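Ton_1535 (PDB 3ZPJ) is of unknown function but folds into an all-helical alpha-solenoid, a scaffold that in other proteins often serves for binding partner proteins. Local coordinates at residues I111-V116 and F141-G146; G157-G162 and L191-R196; D179-A184 and K202-A207; G246-A251 and D267-C272. All blocks are in the same frame, centred on the assembly; numbering follows the deposited sequence.

Interaction 1: I111-V116 and F141-G146; sequences IEKGMV and FDTIIG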
# COMPACT_ATOMS: atom_id res chain seq x y z
N ILE A 111 6.01 26.57 -6.30
CA ILE A 111 6.66 25.30 -6.55
C ILE A 111 7.36 24.84 -5.26
O ILE A 111 7.30 23.67 -4.92
CB ILE A 111 7.63 25.33 -7.76
CG1 ILE A 111 6.85 25.64 -9.04
CG2 ILE A 111 8.32 23.98 -7.94
CD1 ILE A 111 7.69 25.61 -10.28
N GLU A 112 7.98 25.77 -4.52
CA GLU A 112 8.57 25.33 -3.26
C GLU A 112 7.47 24.86 -2.30
O GLU A 112 7.57 23.77 -1.71
CB GLU A 112 9.45 26.39 -2.63
CG GLU A 112 10.44 25.82 -1.60
CD GLU A 112 11.29 26.89 -0.92
OE1 GLU A 112 11.21 28.06 -1.34
OE2 GLU A 112 12.02 26.54 0.04
N LYS A 113 6.42 25.67 -2.15
CA LYS A 113 5.30 25.29 -1.30
C LYS A 113 4.79 23.88 -1.62
O LYS A 113 4.60 23.07 -0.71
CB LYS A 113 4.16 26.26 -1.46
CG LYS A 113 3.04 26.09 -0.44
CD LYS A 113 2.23 27.38 -0.37
CE LYS A 113 0.92 27.20 0.38
NZ LYS A 113 0.27 28.52 0.67
N GLY A 114 4.60 23.61 -2.91
CA GLY A 114 4.05 22.34 -3.35
C GLY A 114 4.92 21.19 -2.90
O GLY A 114 4.42 20.15 -2.47
N MET A 115 6.22 21.38 -3.00
CA MET A 115 7.20 20.35 -2.67
C MET A 115 7.15 20.02 -1.19
O MET A 115 7.12 18.84 -0.80
CB MET A 115 8.60 20.85 -3.03
CG MET A 115 8.83 21.04 -4.51
SD MET A 115 9.03 19.47 -5.36
CE MET A 115 10.53 19.87 -6.25
N VAL A 116 7.15 21.06 -0.38
CA VAL A 116 7.06 20.92 1.06
C VAL A 116 5.75 20.25 1.42
O VAL A 116 5.74 19.33 2.24
CB VAL A 116 7.18 22.28 1.76
CG1 VAL A 116 6.73 22.19 3.20
CG2 VAL A 116 8.61 22.80 1.66
N PHE A 141 -0.49 19.36 -5.13
CA PHE A 141 -0.66 19.30 -6.59
C PHE A 141 -1.35 20.55 -7.16
O PHE A 141 -0.86 21.10 -8.15
CB PHE A 141 -1.42 18.03 -6.99
CG PHE A 141 -1.69 17.90 -8.48
CD1 PHE A 141 -0.70 17.45 -9.34
CD2 PHE A 141 -2.94 18.21 -9.00
CE1 PHE A 141 -0.96 17.31 -10.71
CE2 PHE A 141 -3.20 18.06 -10.36
CZ PHE A 141 -2.20 17.61 -11.20
N ASP A 142 -2.44 20.98 -6.54
CA ASP A 142 -3.15 22.19 -6.98
C ASP A 142 -2.23 23.41 -6.88
O ASP A 142 -2.35 24.33 -7.66
CB ASP A 142 -4.41 22.47 -6.14
CG ASP A 142 -5.44 21.35 -6.19
OD1 ASP A 142 -5.44 20.55 -7.16
OD2 ASP A 142 -6.27 21.26 -5.25
N THR A 143 -1.33 23.40 -5.90
CA THR A 143 -0.46 24.54 -5.68
C THR A 143 0.51 24.70 -6.84
O THR A 143 0.73 25.81 -7.32
CB THR A 143 0.33 24.41 -4.37
OG1 THR A 143 -0.58 24.24 -3.30
CG2 THR A 143 1.18 25.66 -4.11
N ILE A 144 1.08 23.59 -7.30
CA ILE A 144 2.04 23.65 -8.38
C ILE A 144 1.35 23.95 -9.71
O ILE A 144 1.65 24.95 -10.38
CB ILE A 144 2.85 22.37 -8.47
CG1 ILE A 144 3.77 22.27 -7.26
CG2 ILE A 144 3.66 22.34 -9.76
CD1 ILE A 144 4.52 20.95 -7.16
N ILE A 145 0.38 23.11 -10.05
CA ILE A 145 -0.38 23.28 -11.29
C ILE A 145 -1.02 24.67 -11.46
O ILE A 145 -1.24 25.12 -12.58
CB ILE A 145 -1.47 22.22 -11.42
CG1 ILE A 145 -1.84 21.99 -12.88
CG2 ILE A 145 -2.69 22.60 -10.63
CD1 ILE A 145 -0.82 21.16 -13.62
N GLY A 146 -1.33 25.35 -10.37
CA GLY A 146 -2.01 26.62 -10.49
C GLY A 146 -1.04 27.77 -10.63
O GLY A 146 -1.43 28.88 -11.00
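Gly114 lets helix 110-126 and helix 130-146 come close. The two run nearly antiparallel here, at 160°, and their axes approach to 8.0 Å. Ile144 fills the place facing the glycine, which has no CB. Its CG1 stands anti to the carbonyl carbon (chi1 -69°), and chi2 is extended. This carries the CG1-CD1 arm across to the other helix, with Ile144 CG1 3.9 Å from Gly114 CA. Ile144 CG1 also lies 4.2 Å from Ile111 CA, so the arm rests on backbone rather than on a side-chain tip. Thr143 points at the partner helix and divides its two branches. OG1 sits beside the backbone N, anti to the carbonyl carbon (chi1 -56°), and is hydrogen-bonded to Ile139 O in its own helix. This leaves CG2 anti to N, and Thr143 CG2 meets Lys113 CB at 4.0 Å. Lys113 crosses Thr143 at about a right angle. Only the root of the lysine takes part; its chain runs on extended to NZ, which bonds to OD1 of Asn105. Polar ends are thus paired outside the contact, while methyl, methylene and glycine backbone meet across it. The helices are held here by close apolar fit rather than by charge.

Interaction 2: G157-G162 and L191-R196; sequences GILRIG and LHVNQR
Apolar contacts dominate, and Leu159 is at their centre. Its side chain leaves helix 151-170 toward the turn between helix 174-190 and helix 194-209. CG is anti to the carbonyl carbon (chi1 -71°), and the two methyls part beyond it. Leu159 CD2 meets Val193 CG2 tip to tip at 3.6 Å. Leu159 CD2 also touches Leu191 CD1 at 3.7 Å, where the two leucines cross obliquely. Leu191 CD1 reaches Ile158 CG2 at 3.8 Å, and these side chains cross at about a right angle. Phe188 of helix 174-190 adds an aromatic group beside Leu159 and Val193. The turn links two successive helices of the alpha-solenoid: Leu191 leaves helical geometry, and Val193 takes the N-cap position of the next helix. An alanine in place of Leu159 would remove CG and both methyls and would probably loosen the packing of this turn against helix 151-170. The polar part is looser. The Arg196 chain bends at chi3 (-103°) and lays its guanidinium across Leu159, with Arg196 NH1 4.0 Å from Leu159 CB. Val193 CG2 lies over one guanidinium face, toward the rim. The charge is met by Asp163 of helix 151-170, whose OD1 forms a salt bridge with NH1.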
# COMPACT_ATOMS: atom_id res chain seq x y z
N GLY A 157 8.41 19.46 -10.31
CA GLY A 157 7.68 19.51 -9.06
C GLY A 157 6.59 18.44 -9.00
O GLY A 157 6.49 17.71 -8.01
N ILE A 158 5.79 18.35 -10.05
CA ILE A 158 4.70 17.39 -10.10
C ILE A 158 5.19 15.92 -10.12
O ILE A 158 4.58 15.07 -9.49
CB ILE A 158 3.76 17.72 -11.26
CG1 ILE A 158 3.25 19.14 -11.07
CG2 ILE A 158 2.58 16.77 -11.27
CD1 ILE A 158 2.25 19.61 -12.08
N LEU A 159 6.30 15.64 -10.81
CA LEU A 159 6.85 14.28 -10.83
C LEU A 159 7.31 13.89 -9.44
O LEU A 159 7.23 12.72 -9.03
CB LEU A 159 8.00 14.15 -11.85
CG LEU A 159 7.56 14.20 -13.31
CD1 LEU A 159 8.74 14.26 -14.26
CD2 LEU A 159 6.68 12.99 -13.63
N ARG A 160 7.80 14.87 -8.68
CA ARG A 160 8.21 14.58 -7.31
C ARG A 160 7.00 14.21 -6.42
O ARG A 160 7.10 13.39 -5.52
CB ARG A 160 9.03 15.72 -6.74
CG ARG A 160 9.46 15.52 -5.30
CD ARG A 160 10.55 14.48 -5.19
NE ARG A 160 11.05 14.40 -3.81
CZ ARG A 160 11.73 13.36 -3.32
NH1 ARG A 160 11.99 12.32 -4.09
NH2 ARG A 160 12.14 13.37 -2.06
N ILE A 161 5.85 14.82 -6.67
CA ILE A 161 4.63 14.44 -5.97
C ILE A 161 4.29 12.99 -6.33
O ILE A 161 3.98 12.20 -5.46
CB ILE A 161 3.49 15.34 -6.38
CG1 ILE A 161 3.83 16.79 -5.99
CG2 ILE A 161 2.19 14.91 -5.72
CD1 ILE A 161 2.65 17.72 -6.14
N GLY A 162 4.38 12.67 -7.62
CA GLY A 162 4.25 11.30 -8.09
C GLY A 162 5.10 10.33 -7.30
O GLY A 162 4.57 9.35 -6.79
N LEU A 191 2.67 13.12 -17.65
CA LEU A 191 3.95 13.81 -17.74
C LEU A 191 5.03 13.02 -18.49
O LEU A 191 6.20 13.42 -18.50
CB LEU A 191 4.45 14.20 -16.35
CG LEU A 191 3.67 15.34 -15.72
CD1 LEU A 191 4.38 15.73 -14.45
CD2 LEU A 191 3.61 16.52 -16.68
N HIS A 192 4.63 11.90 -19.09
CA HIS A 192 5.50 11.20 -20.03
C HIS A 192 6.75 10.55 -19.44
O HIS A 192 7.80 10.51 -20.08
CB HIS A 192 5.86 12.13 -21.18
CG HIS A 192 4.68 12.87 -21.72
ND1 HIS A 192 4.69 14.22 -21.96
CD2 HIS A 192 3.42 12.44 -22.00
CE1 HIS A 192 3.50 14.60 -22.40
NE2 HIS A 192 2.72 13.54 -22.43
N VAL A 193 6.65 10.03 -18.21
CA VAL A 193 7.70 9.15 -17.71
C VAL A 193 7.19 7.69 -17.73
O VAL A 193 6.70 7.16 -16.74
CB VAL A 193 8.23 9.60 -16.35
CG1 VAL A 193 9.11 10.83 -16.53
CG2 VAL A 193 7.06 9.91 -15.42
N ASN A 194 7.32 7.05 -18.89
CA ASN A 194 6.67 5.76 -19.10
C ASN A 194 7.20 4.61 -18.25
O ASN A 194 6.45 3.70 -17.93
CB ASN A 194 6.71 5.40 -20.58
CG ASN A 194 5.32 5.27 -21.17
OD1 ASN A 194 4.34 5.67 -20.55
ND2 ASN A 194 5.24 4.72 -22.37
N GLN A 195 8.49 4.65 -17.88
CA GLN A 195 9.08 3.59 -17.06
C GLN A 195 8.45 3.57 -15.70
O GLN A 195 8.14 2.50 -15.16
CB GLN A 195 10.60 3.71 -16.95
CG GLN A 195 11.27 3.38 -18.27
CD GLN A 195 12.79 3.31 -18.17
OE1 GLN A 195 13.35 3.12 -17.09
NE2 GLN A 195 13.46 3.42 -19.31
N ARG A 196 8.26 4.75 -15.17
CA ARG A 196 7.62 4.89 -13.89
C ARG A 196 6.13 4.60 -13.94
O ARG A 196 5.57 4.02 -13.01
CB ARG A 196 7.86 6.29 -13.34
CG ARG A 196 9.24 6.47 -12.78
CD ARG A 196 9.28 7.78 -11.95
NE ARG A 196 9.95 8.81 -12.71
CZ ARG A 196 10.07 10.08 -12.33
NH1 ARG A 196 9.55 10.50 -11.18
NH2 ARG A 196 10.70 10.92 -13.12

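Interaction 3: D179-A184 and K202-A207; sequences DFYKMA and KKIELA
The Tyr181 side chain reaches from helix 174-190 to helix 194-209 and meets three residues there. Lys203 lies over one face of the ring. Lys203 CB is 4.2 Å from the centroid of the Tyr181 ring and 18° off the normal, a CH-pi contact. The lysine chain is extended and crosses the tyrosine at about a right angle, so that Lys203 CD passes Tyr181 CE1 at 4.1 Å. Ala207 stands at the ring edge, with Ala207 CB 4.2 Å from Tyr181 CE2. Ile204 packs at the root of the side chain, Ile204 CG1 against Tyr181 CB at 3.6 Å, while its CD1 turns to the backbone of Tyr181 and Lys182. Both polar tips meet the same carboxylate: Asp170 OD1 is hydrogen-bonded to Tyr181 OH, and its OD2 forms a salt bridge with Lys203 NZ. Arg219 also bonds the hydroxyl, and Glu166 is a second salt-bridge partner of the lysine. An alanine at Tyr181 would lose the ring and its hydroxyl, and would probably loosen the fit of the two helices. The two helices are consecutive and nearly antiparallel, at 158° with axes 9.9 Å apart. Such a helical hairpin is the usual building element of an alpha-solenoid.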
# COMPACT_ATOMS: atom_id res chain seq x y z
N ASP A 179 -5.71 4.69 -3.73
CA ASP A 179 -5.89 6.07 -4.17
C ASP A 179 -4.56 6.81 -4.46
O ASP A 179 -4.49 7.63 -5.37
CB ASP A 179 -6.71 6.83 -3.15
CG ASP A 179 -8.20 6.52 -3.26
OD1 ASP A 179 -8.63 6.11 -4.35
OD2 ASP A 179 -8.93 6.71 -2.26
N PHE A 180 -3.53 6.48 -3.70
CA PHE A 180 -2.20 7.06 -3.87
C PHE A 180 -1.60 6.59 -5.18
O PHE A 180 -1.03 7.37 -5.95
CB PHE A 180 -1.30 6.66 -2.70
CG PHE A 180 -1.77 7.20 -1.38
CD1 PHE A 180 -2.76 6.54 -0.66
CD2 PHE A 180 -1.25 8.38 -0.87
CE1 PHE A 180 -3.23 7.05 0.54
CE2 PHE A 180 -1.71 8.89 0.34
CZ PHE A 180 -2.70 8.22 1.05
N TYR A 181 -1.74 5.30 -5.44
CA TYR A 181 -1.24 4.73 -6.68
C TYR A 181 -1.93 5.29 -7.93
O TYR A 181 -1.29 5.54 -8.95
CB TYR A 181 -1.41 3.22 -6.66
CG TYR A 181 -0.45 2.44 -5.82
CD1 TYR A 181 0.83 2.91 -5.54
CD2 TYR A 181 -0.81 1.19 -5.32
CE1 TYR A 181 1.73 2.14 -4.74
CE2 TYR A 181 0.05 0.44 -4.55
CZ TYR A 181 1.31 0.90 -4.25
OH TYR A 181 2.12 0.08 -3.49
N LYS A 182 -3.24 5.48 -7.86
CA LYS A 182 -3.97 6.02 -9.01
C LYS A 182 -3.49 7.43 -9.35
O LYS A 182 -3.31 7.76 -10.52
CB LYS A 182 -5.47 6.05 -8.76
CG LYS A 182 -6.06 4.78 -8.23
CD LYS A 182 -6.41 3.79 -9.30
CE LYS A 182 -7.40 2.79 -8.75
NZ LYS A 182 -8.53 3.51 -8.09
N MET A 183 -3.27 8.26 -8.32
CA MET A 183 -2.81 9.65 -8.52
C MET A 183 -1.40 9.66 -9.11
O MET A 183 -1.12 10.36 -10.09
CB MET A 183 -2.88 10.49 -7.23
CG MET A 183 -3.03 12.00 -7.49
SD MET A 183 -3.21 13.12 -6.08
CE MET A 183 -4.14 12.10 -5.01
N ALA A 184 -0.53 8.81 -8.57
CA ALA A 184 0.83 8.72 -9.07
C ALA A 184 0.84 8.30 -10.54
O ALA A 184 1.52 8.93 -11.37
CB ALA A 184 1.68 7.77 -8.21
N LYS A 202 1.69 -1.78 -12.60
CA LYS A 202 1.91 -3.10 -12.03
C LYS A 202 1.60 -3.15 -10.52
O LYS A 202 1.00 -4.10 -10.05
CB LYS A 202 3.33 -3.58 -12.33
CG LYS A 202 3.61 -5.00 -11.91
CD LYS A 202 4.95 -5.45 -12.42
CE LYS A 202 5.43 -6.69 -11.72
NZ LYS A 202 6.86 -6.97 -12.04
N LYS A 203 1.97 -2.11 -9.77
CA LYS A 203 1.66 -2.09 -8.33
C LYS A 203 0.15 -2.01 -8.07
O LYS A 203 -0.34 -2.40 -7.00
CB LYS A 203 2.39 -0.95 -7.60
CG LYS A 203 3.91 -1.10 -7.58
CD LYS A 203 4.59 0.06 -6.87
CE LYS A 203 6.07 -0.18 -6.61
NZ LYS A 203 6.79 1.07 -6.16
N ILE A 204 -0.59 -1.52 -9.06
CA ILE A 204 -2.04 -1.44 -8.93
C ILE A 204 -2.70 -2.80 -9.17
O ILE A 204 -3.60 -3.19 -8.42
CB ILE A 204 -2.62 -0.39 -9.88
CG1 ILE A 204 -2.24 1.02 -9.38
CG2 ILE A 204 -4.14 -0.54 -9.96
CD1 ILE A 204 -2.49 2.14 -10.41
N GLU A 205 -2.23 -3.54 -10.18
CA GLU A 205 -2.75 -4.90 -10.41
C GLU A 205 -2.42 -5.75 -9.18
O GLU A 205 -3.24 -6.53 -8.72
CB GLU A 205 -2.13 -5.58 -11.63
CG GLU A 205 -2.35 -4.90 -12.97
CD GLU A 205 -1.68 -5.66 -14.12
OE1 GLU A 205 -1.74 -6.91 -14.12
OE2 GLU A 205 -1.07 -5.02 -15.00
N LEU A 206 -1.22 -5.58 -8.66
CA LEU A 206 -0.80 -6.33 -7.50
C LEU A 206 -1.66 -5.96 -6.30
O LEU A 206 -2.23 -6.83 -5.66
CB LEU A 206 0.69 -6.11 -7.22
CG LEU A 206 1.26 -6.66 -5.91
CD1 LEU A 206 0.86 -8.10 -5.66
CD2 LEU A 206 2.78 -6.55 -5.96
N ALA A 207 -1.79 -4.67 -5.99
CA ALA A 207 -2.63 -4.29 -4.86
C ALA A 207 -4.06 -4.80 -5.04
O ALA A 207 -4.70 -5.20 -4.07
CB ALA A 207 -2.62 -2.77 -4.65

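Interaction 4: G246-A251 and D267-C272; sequences GELEVA and DKAFEC
Ala269 and Glu247 form the tight part of this contact. Glu247 leaves helix 240-256 toward helix 262-271, with CG anti to the carbonyl carbon (chi1 -72°) and the chain extended. It lies along the small alanine, so that Glu247 CB comes 3.8 Å from Ala269 CB. Further out, Glu247 OE1 is 3.2 Å from Ala269 CA. This places a charged group against carbon in a buried position, and its other oxygen, OE2, takes the pairing: Arg243 NE of its own helix forms a salt bridge to it. The outer side is looser. Lys268 swings round from the flank, bent at chi4 (-51°), and its NZ makes a long salt bridge of 3.6 Å to Glu247 OE2. Arg243 and Lys235 crowd the same ammonium with like charge, which the carboxylate would probably help to offset. On another side Leu248 CD2 touches Phe270 CE1 at 4.1 Å, the two side chains crossing at about a right angle. The Phe270 ring also makes a cation-pi contact with Arg298. Cys272 SG lies at the margin of the contact. Two consecutive helices of the solenoid thus pass antiparallel at 169°, with the vicinal disulfide of Cys272 and Cys273 beside them.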
# COMPACT_ATOMS: atom_id res chain seq x y z
N GLY A 246 -5.92 -15.53 1.17
CA GLY A 246 -4.65 -14.86 0.96
C GLY A 246 -3.74 -15.71 0.10
O GLY A 246 -3.08 -15.22 -0.82
N GLU A 247 -3.71 -17.00 0.39
CA GLU A 247 -2.89 -17.91 -0.40
C GLU A 247 -3.39 -17.95 -1.85
O GLU A 247 -2.60 -17.92 -2.78
CB GLU A 247 -2.81 -19.29 0.25
CG GLU A 247 -1.94 -19.30 1.52
CD GLU A 247 -1.97 -20.62 2.30
OE1 GLU A 247 -2.86 -21.47 2.05
OE2 GLU A 247 -1.10 -20.82 3.17
N LEU A 248 -4.71 -17.95 -2.03
CA LEU A 248 -5.29 -17.93 -3.38
C LEU A 248 -4.98 -16.64 -4.15
O LEU A 248 -4.66 -16.69 -5.34
CB LEU A 248 -6.80 -18.16 -3.33
CG LEU A 248 -7.16 -19.57 -2.83
CD1 LEU A 248 -8.66 -19.80 -2.77
CD2 LEU A 248 -6.52 -20.58 -3.74
N GLU A 249 -5.07 -15.50 -3.47
CA GLU A 249 -4.74 -14.23 -4.08
C GLU A 249 -3.29 -14.27 -4.53
O GLU A 249 -2.95 -13.80 -5.61
CB GLU A 249 -5.01 -13.05 -3.12
CG GLU A 249 -6.50 -12.86 -2.78
CD GLU A 249 -6.80 -11.62 -1.92
OE1 GLU A 249 -5.98 -11.27 -1.04
OE2 GLU A 249 -7.89 -11.02 -2.11
N VAL A 250 -2.43 -14.85 -3.71
CA VAL A 250 -1.02 -14.93 -4.06
C VAL A 250 -0.81 -15.84 -5.26
O VAL A 250 -0.07 -15.50 -6.19
CB VAL A 250 -0.15 -15.37 -2.88
CG1 VAL A 250 1.18 -15.91 -3.37
CG2 VAL A 250 0.07 -14.19 -1.97
N ALA A 251 -1.49 -16.98 -5.27
CA ALA A 251 -1.40 -17.89 -6.41
C ALA A 251 -1.82 -17.15 -7.68
O ALA A 251 -1.22 -17.31 -8.73
CB ALA A 251 -2.26 -19.11 -6.19
N ASP A 267 -2.96 -25.92 -4.54
CA ASP A 267 -3.23 -27.24 -3.98
C ASP A 267 -2.93 -27.24 -2.50
O ASP A 267 -3.71 -27.74 -1.70
CB ASP A 267 -2.45 -28.33 -4.71
CG ASP A 267 -2.99 -28.58 -6.11
OD1 ASP A 267 -4.08 -28.04 -6.41
OD2 ASP A 267 -2.34 -29.31 -6.89
N LYS A 268 -1.82 -26.60 -2.13
CA LYS A 268 -1.42 -26.55 -0.74
C LYS A 268 -2.41 -25.75 0.09
O LYS A 268 -2.66 -26.07 1.25
CB LYS A 268 -0.03 -25.96 -0.59
CG LYS A 268 0.47 -25.99 0.85
CD LYS A 268 1.70 -25.13 1.07
CE LYS A 268 1.76 -24.70 2.53
NZ LYS A 268 0.46 -24.10 2.99
N ALA A 269 -2.99 -24.72 -0.50
CA ALA A 269 -3.92 -23.85 0.22
C ALA A 269 -5.17 -24.59 0.70
O ALA A 269 -5.82 -24.15 1.65
CB ALA A 269 -4.31 -22.65 -0.61
N PHE A 270 -5.49 -25.71 0.05
CA PHE A 270 -6.62 -26.54 0.44
C PHE A 270 -6.14 -27.79 1.17
O PHE A 270 -6.81 -28.31 2.05
CB PHE A 270 -7.43 -26.98 -0.78
CG PHE A 270 -8.25 -25.90 -1.38
CD1 PHE A 270 -7.72 -25.07 -2.36
CD2 PHE A 270 -9.55 -25.68 -0.95
CE1 PHE A 270 -8.48 -24.06 -2.91
CE2 PHE A 270 -10.31 -24.66 -1.50
CZ PHE A 270 -9.77 -23.85 -2.49
N GLU A 271 -4.98 -28.28 0.77
CA GLU A 271 -4.46 -29.53 1.28
C GLU A 271 -3.65 -29.37 2.55
O GLU A 271 -3.19 -30.35 3.12
CB GLU A 271 -3.62 -30.24 0.21
CG GLU A 271 -4.44 -30.66 -1.01
CD GLU A 271 -3.57 -31.13 -2.15
OE1 GLU A 271 -2.48 -30.55 -2.33
OE2 GLU A 271 -3.97 -32.10 -2.85
N CYS A 272 -3.49 -28.14 3.01
CA CYS A 272 -2.70 -27.88 4.21
C CYS A 272 -3.55 -28.07 5.46
O CYS A 272 -3.05 -28.48 6.52
CB CYS A 272 -2.11 -26.46 4.20
SG CYS A 272 -3.30 -25.12 4.56

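In the fold
The first contact along the chain is interaction 1, which closes a loop of 24 residues, nearly all helix, at the open end of the hairpin 110-126/130-146. Interaction 2 opens only after it. It ties helix 151-170 to the turn before helix 194-209 and its first residues, closing 28 residues that hold helix 174-190. The two touch, Ile144 and Phe141 packing on Ile158. Interaction 3 pairs helix 174-190 with helix 194-209 and closes 17 residues. Its segments alternate with those of interaction 2, so these two cross; Gly162 meets Ala184 between them. Interaction 4 follows in series, joining helix 240-256 to helix 262-271 across 15 residues. Its centre is about 46 Å from that of interaction 1.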